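Local coordinates for putative nisin-resistance protein (Streptococcus agalactiae 515, PDB 4Y68) that probably confers resistance to the lantibiotic nisin by cleaving the peptide, acting as a lipoprotein peptidase of family S41, at residues Arg42-Gly47 and Ile57-Ser62; Thr180-Thr185 and Ala230-Leu235. All coordinates share one frame; numbering follows the deposited sequence.

Contact 1: residues Arg42-Gly47 and Ile57-Ser62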
loop_
_atom_site.group_PDB
_atom_site.type_symbol
_atom_site.label_atom_id
_atom_site.label_comp_id
_atom_site.label_asym_id
_atom_site.label_seq_id
_atom_site.Cartn_x
_atom_site.Cartn_y
_atom_site.Cartn_z
ATOM N N ARG A 42 19.159 -9.896 -1.297
ATOM C CA ARG A 42 18.231 -8.761 -1.357
ATOM C C ARG A 42 17.769 -8.360 0.015
ATOM O O ARG A 42 17.725 -7.176 0.348
ATOM C CB ARG A 42 16.992 -9.090 -2.189
ATOM C CG ARG A 42 17.211 -9.074 -3.649
ATOM C CD ARG A 42 17.328 -7.654 -4.196
ATOM N NE ARG A 42 17.479 -7.738 -5.643
ATOM C CZ ARG A 42 18.093 -6.833 -6.392
ATOM N NH1 ARG A 42 18.619 -5.744 -5.835
ATOM N NH2 ARG A 42 18.182 -7.027 -7.702
ATOM N N VAL A 43 17.398 -9.364 0.804
ATOM C CA VAL A 43 16.924 -9.112 2.151
ATOM C C VAL A 43 17.994 -8.381 2.932
ATOM O O VAL A 43 17.715 -7.353 3.559
ATOM C CB VAL A 43 16.528 -10.413 2.856
ATOM C CG1 VAL A 43 16.271 -10.156 4.345
ATOM C CG2 VAL A 43 15.306 -11.007 2.184
ATOM N N GLU A 44 19.230 -8.878 2.858
ATOM C CA GLU A 44 20.323 -8.210 3.543
ATOM C C GLU A 44 20.552 -6.789 2.981
ATOM O O GLU A 44 20.830 -5.840 3.732
ATOM C CB GLU A 44 21.620 -9.041 3.468
ATOM C CG GLU A 44 22.801 -8.328 4.104
ATOM C CD GLU A 44 23.844 -9.244 4.773
ATOM O OE1 GLU A 44 23.582 -10.441 5.087
ATOM O OE2 GLU A 44 24.960 -8.733 5.009
ATOM N N GLN A 45 20.409 -6.627 1.674
ATOM C CA GLN A 45 20.735 -5.342 1.046
ATOM C C GLN A 45 19.742 -4.221 1.416
ATOM O O GLN A 45 20.136 -3.054 1.522
ATOM C CB GLN A 45 20.814 -5.501 -0.493
ATOM C CG GLN A 45 20.997 -4.170 -1.282
ATOM C CD GLN A 45 20.896 -4.316 -2.828
ATOM O OE1 GLN A 45 19.862 -4.717 -3.371
ATOM N NE2 GLN A 45 21.983 -3.981 -3.526
ATOM N N ARG A 46 18.466 -4.552 1.623
ATOM C CA ARG A 46 17.450 -3.495 1.745
ATOM C C ARG A 46 16.495 -3.637 2.936
ATOM O O ARG A 46 15.842 -2.661 3.325
ATOM C CB ARG A 46 16.620 -3.413 0.455
ATOM C CG ARG A 46 17.384 -3.016 -0.817
ATOM C CD ARG A 46 17.843 -1.542 -0.778
ATOM N NE ARG A 46 16.730 -0.598 -0.593
ATOM C CZ ARG A 46 16.850 0.619 -0.059
ATOM N NH1 ARG A 46 18.040 1.046 0.363
ATOM N NH2 ARG A 46 15.777 1.407 0.072
ATOM N N GLY A 47 16.403 -4.838 3.502
ATOM C CA GLY A 47 15.491 -5.090 4.612
ATOM C C GLY A 47 15.846 -4.238 5.817
ATOM O O GLY A 47 17.024 -4.012 6.083
ATOM N N ILE A 57 23.252 -16.250 11.393
ATOM C CA ILE A 57 22.707 -17.285 12.313
ATOM C C ILE A 57 21.427 -17.705 11.685
ATOM O O ILE A 57 21.323 -18.834 11.219
ATOM C CB ILE A 57 22.391 -16.852 13.787
ATOM C CG1 ILE A 57 23.657 -16.590 14.612
ATOM C CG2 ILE A 57 21.544 -17.927 14.501
ATOM C CD1 ILE A 57 23.355 -15.965 15.979
ATOM N N ILE A 58 20.449 -16.790 11.657
ATOM C CA ILE A 58 19.242 -17.054 10.879
ATOM C C ILE A 58 19.648 -17.223 9.422
ATOM O O ILE A 58 19.270 -18.203 8.774
ATOM C CB ILE A 58 18.187 -15.948 11.014
ATOM C CG1 ILE A 58 17.515 -16.025 12.384
ATOM C CG2 ILE A 58 17.122 -16.109 9.943
ATOM C CD1 ILE A 58 16.649 -14.781 12.710
ATOM N N ARG A 59 20.468 -16.301 8.927
ATOM C CA ARG A 59 20.907 -16.372 7.544
ATOM C C ARG A 59 21.810 -17.591 7.319
ATOM O O ARG A 59 21.648 -18.323 6.335
ATOM C CB ARG A 59 21.640 -15.094 7.123
ATOM C CG ARG A 59 22.445 -15.302 5.851
ATOM C CD ARG A 59 22.929 -14.017 5.184
ATOM N NE ARG A 59 23.128 -14.233 3.749
ATOM C CZ ARG A 59 23.413 -13.265 2.876
ATOM N NH1 ARG A 59 23.566 -12.015 3.292
ATOM N NH2 ARG A 59 23.548 -13.543 1.588
ATOM N N GLN A 60 22.763 -17.801 8.224
ATOM C CA GLN A 60 23.647 -18.961 8.138
ATOM C C GLN A 60 22.832 -20.244 8.169
ATOM O O GLN A 60 23.044 -21.143 7.357
ATOM C CB GLN A 60 24.687 -18.943 9.272
ATOM C CG GLN A 60 25.458 -20.256 9.465
ATOM C CD GLN A 60 24.769 -21.230 10.437
ATOM O OE1 GLN A 60 23.957 -20.830 11.296
ATOM N NE2 GLN A 60 25.094 -22.516 10.303
ATOM N N ARG A 61 21.873 -20.322 9.086
ATOM C CA ARG A 61 21.041 -21.515 9.184
ATOM C C ARG A 61 20.268 -21.739 7.887
ATOM O O ARG A 61 20.031 -22.875 7.461
ATOM C CB ARG A 61 20.069 -21.411 10.356
ATOM C CG ARG A 61 19.155 -22.623 10.449
ATOM C CD ARG A 61 18.425 -22.709 11.793
ATOM N NE ARG A 61 17.557 -21.561 12.028
ATOM C CZ ARG A 61 17.778 -20.633 12.950
ATOM N NH1 ARG A 61 18.832 -20.720 13.747
ATOM N NH2 ARG A 61 16.935 -19.622 13.084
ATOM N N SER A 62 19.871 -20.637 7.260
ATOM C CA SER A 62 19.113 -20.715 6.027
ATOM C C SER A 62 19.989 -21.214 4.864
ATOM O O SER A 62 19.592 -22.079 4.090
ATOM C CB SER A 62 18.519 -19.341 5.729
ATOM O OG SER A 62 17.823 -19.365 4.511
#
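Glu44 and Arg59 join two consecutive helices, 32-46 and 55-66, through a single salt bridge in a helix-loop-helix unit of the N-terminal helical region. Their backbones run in roughly opposing directions and stay well apart: the closest pair of CA atoms, Glu44 CA and Arg59 CA, is 9.1 Å apart. All of the 88 Å² buried between the segments comes from these two side chains, in nearly equal shares, so the contact is a reach between surface residues and not helix packing.

Both chains leave their helices toward the other, and each has CG trans to its own N. Glu44 does so with chi1 177° and then bends at chi2, while Arg59 runs extended from CG to NE, and the two cross at about a right angle. Glu44 OE1 comes to the guanidinium edge near its plane, although the carboxylate itself is turned 76° from that plane. Only one oxygen engages: this is a monodentate salt bridge, since OE2 of Glu44 stays 4.0 Å from NH1 of Arg59.

The other guanidinium nitrogens are also occupied: NE of Arg59 pairs with Glu63 and NH2 with Asp41. Each of the three nitrogens thus has a carboxylate partner, which limits rotation of the guanidinium and balances its charge. Glu44 OE1 also accepts a hydrogen bond from Trp55 NE1, so two donors share this oxygen. The modelled separation of Arg59 NH1 and Glu44 OE1, 2.4 Å, is very short and its exact value is doubtful.

Contact 2: residues Thr180-Thr185 and Ala230-Leu235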
loop_
_atom_site.group_PDB
_atom_site.type_symbol
_atom_site.label_atom_id
_atom_site.label_comp_id
_atom_site.label_asym_id
_atom_site.label_seq_id
_atom_site.Cartn_x
_atom_site.Cartn_y
_atom_site.Cartn_z
ATOM N N THR A 180 3.871 17.030 -0.787
ATOM C CA THR A 180 4.255 15.866 -0.023
ATOM C C THR A 180 3.035 15.069 0.442
ATOM O O THR A 180 2.087 15.621 0.962
ATOM C CB THR A 180 5.105 16.285 1.185
ATOM O OG1 THR A 180 6.416 16.662 0.732
ATOM C CG2 THR A 180 5.214 15.153 2.177
ATOM N N LEU A 181 3.062 13.766 0.212
ATOM C CA LEU A 181 2.013 12.881 0.701
ATOM C C LEU A 181 2.423 12.196 2.009
ATOM O O LEU A 181 1.671 12.231 2.984
ATOM C CB LEU A 181 1.661 11.850 -0.370
ATOM C CG LEU A 181 0.555 12.226 -1.364
ATOM C CD1 LEU A 181 0.185 13.701 -1.354
ATOM C CD2 LEU A 181 0.901 11.757 -2.758
ATOM N N PHE A 182 3.589 11.552 2.016
ATOM C CA PHE A 182 4.204 11.049 3.247
ATOM C C PHE A 182 5.715 10.933 3.007
ATOM O O PHE A 182 6.162 11.080 1.878
ATOM C CB PHE A 182 3.595 9.696 3.693
ATOM C CG PHE A 182 3.689 8.613 2.648
ATOM C CD1 PHE A 182 2.680 8.439 1.715
ATOM C CD2 PHE A 182 4.789 7.786 2.587
ATOM C CE1 PHE A 182 2.771 7.453 0.744
ATOM C CE2 PHE A 182 4.878 6.793 1.620
ATOM C CZ PHE A 182 3.878 6.628 0.699
ATOM N N HIS A 183 6.494 10.700 4.066
ATOM C CA HIS A 183 7.948 10.441 3.935
ATOM C C HIS A 183 8.308 8.994 4.268
ATOM O O HIS A 183 7.550 8.284 4.924
ATOM C CB HIS A 183 8.759 11.350 4.859
ATOM C CG HIS A 183 8.326 12.776 4.836
ATOM N ND1 HIS A 183 8.770 13.675 3.891
ATOM C CD2 HIS A 183 7.507 13.469 5.660
ATOM C CE1 HIS A 183 8.235 14.858 4.128
ATOM N NE2 HIS A 183 7.465 14.760 5.198
ATOM N N TYR A 184 9.485 8.556 3.845
ATOM C CA TYR A 184 9.952 7.253 4.279
ATOM C C TYR A 184 11.482 7.238 4.320
ATOM O O TYR A 184 12.150 7.887 3.514
ATOM C CB TYR A 184 9.382 6.136 3.378
ATOM C CG TYR A 184 9.801 6.203 1.933
ATOM C CD1 TYR A 184 9.295 7.187 1.079
ATOM C CD2 TYR A 184 10.694 5.277 1.409
ATOM C CE1 TYR A 184 9.685 7.247 -0.267
ATOM C CE2 TYR A 184 11.089 5.326 0.083
ATOM C CZ TYR A 184 10.588 6.313 -0.752
ATOM O OH TYR A 184 10.984 6.345 -2.066
ATOM N N THR A 185 12.031 6.511 5.287
ATOM C CA THR A 185 13.480 6.444 5.484
ATOM C C THR A 185 13.987 5.008 5.435
ATOM O O THR A 185 13.388 4.143 6.063
ATOM C CB THR A 185 13.863 7.065 6.847
ATOM O OG1 THR A 185 13.338 8.393 6.918
ATOM C CG2 THR A 185 15.399 7.067 7.064
ATOM N N ALA A 230 -3.439 1.075 1.555
ATOM C CA ALA A 230 -4.624 1.732 2.064
ATOM C C ALA A 230 -4.257 2.585 3.261
ATOM O O ALA A 230 -4.785 3.678 3.429
ATOM C CB ALA A 230 -5.695 0.695 2.444
ATOM N N GLU A 231 -3.358 2.078 4.106
ATOM C CA GLU A 231 -2.905 2.869 5.244
ATOM C C GLU A 231 -2.087 4.088 4.769
ATOM O O GLU A 231 -2.269 5.180 5.278
ATOM C CB GLU A 231 -2.092 2.019 6.199
ATOM C CG GLU A 231 -2.929 1.081 7.013
ATOM C CD GLU A 231 -2.087 0.195 7.868
ATOM O OE1 GLU A 231 -1.369 -0.671 7.301
ATOM O OE2 GLU A 231 -2.118 0.388 9.099
ATOM N N MET A 232 -1.224 3.900 3.770
ATOM C CA MET A 232 -0.433 5.018 3.246
ATOM C C MET A 232 -1.294 6.005 2.456
ATOM O O MET A 232 -0.960 7.188 2.376
ATOM C CB MET A 232 0.723 4.525 2.371
ATOM C CG MET A 232 2.082 4.613 3.101
ATOM S SD MET A 232 2.090 3.525 4.545
ATOM C CE MET A 232 2.168 1.982 3.620
ATOM N N THR A 233 -2.382 5.515 1.865
ATOM C CA THR A 233 -3.392 6.390 1.303
ATOM C C THR A 233 -4.066 7.181 2.414
ATOM O O THR A 233 -4.276 8.386 2.274
ATOM C CB THR A 233 -4.457 5.619 0.506
ATOM O OG1 THR A 233 -3.831 5.036 -0.628
ATOM C CG2 THR A 233 -5.560 6.571 0.022
ATOM N N PHE A 234 -4.413 6.501 3.507
ATOM C CA PHE A 234 -4.946 7.182 4.679
ATOM C C PHE A 234 -3.970 8.250 5.169
ATOM O O PHE A 234 -4.382 9.350 5.453
ATOM C CB PHE A 234 -5.237 6.180 5.809
ATOM C CG PHE A 234 -5.868 6.792 7.038
ATOM C CD1 PHE A 234 -6.553 7.990 6.970
ATOM C CD2 PHE A 234 -5.774 6.160 8.264
ATOM C CE1 PHE A 234 -7.131 8.550 8.100
ATOM C CE2 PHE A 234 -6.353 6.716 9.403
ATOM C CZ PHE A 234 -7.029 7.911 9.316
ATOM N N LEU A 235 -2.678 7.926 5.279
ATOM C CA LEU A 235 -1.706 8.916 5.756
ATOM C C LEU A 235 -1.651 10.152 4.862
ATOM O O LEU A 235 -1.402 11.248 5.338
ATOM C CB LEU A 235 -0.308 8.301 5.864
ATOM C CG LEU A 235 -0.211 7.308 7.013
ATOM C CD1 LEU A 235 1.223 6.788 7.190
ATOM C CD2 LEU A 235 -0.711 7.988 8.280
HETATM O O HOH W 1 0.912 12.814 5.518
#
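Phe182 on strand 180-185 presents one ring face to Met232 on helix 229-235, forming the tight half of a buried strand-on-helix contact within the S41 peptidase family region. Met232 CG lies 3.7 Å from the centroid of the Phe182 ring and 16° off its normal, a CH-pi contact. Its closest ring atom is CZ of Phe182, 3.6 Å from Met232 CG, and CB of Met232 adds a touch at CE1. The methionine chain bends at chi2 and chi3, carrying SD farther above the same face; at 5.3 Å from the Phe182 centroid it makes a distant Met-aromatic contact. Phe182 reaches the helix with CG between its N and carbonyl carbon (chi1 57°). Met165 of helix 165-171 touches both side chains.

The other half is looser. Leu235 points toward the strand, yet its CB stays 4.7 Å from Phe182 CB, its nearest approach, and the carbonyls of Leu181 and Leu235 are linked by a water. That water donates to Leu181 O at 2.7 Å and to Leu235 O at 2.8 Å. Here the strand is distorted: Leu181 and Phe182 both face Ile194 in a classic beta bulge.

Ala230 and Glu231 close a TASSAE sequence that, as in other S41 peptidases, probably carries the nucleophilic serine. Elsewhere polar bonds of Glu231 hold the helix; this interface is apolar at the ring face, its water bridging two carbonyl acceptors that cannot hydrogen-bond each other.

From the N terminus, contact 1 closes first: helix 32-46 and helix 55-66 meet across the short connection 48-56. Contact 2 comes much later, joining strand 180-185 to residues 230-235 and closing a loop that includes strands 191-195 and 218-222. The two loops are in series, neither enclosing nor crossing the other. Contacts 1 and 2 have centres 27 Å apart and nearest atoms about 6 Å apart. One contact ties helices at the surface; the other, centred about 9 Å from the centre of the chain, seats a helix against the antiparallel sheet. Between them, Arg46 forms salt bridges with Asp186, just past strand 180-185, and with Glu258 of strand 256-261.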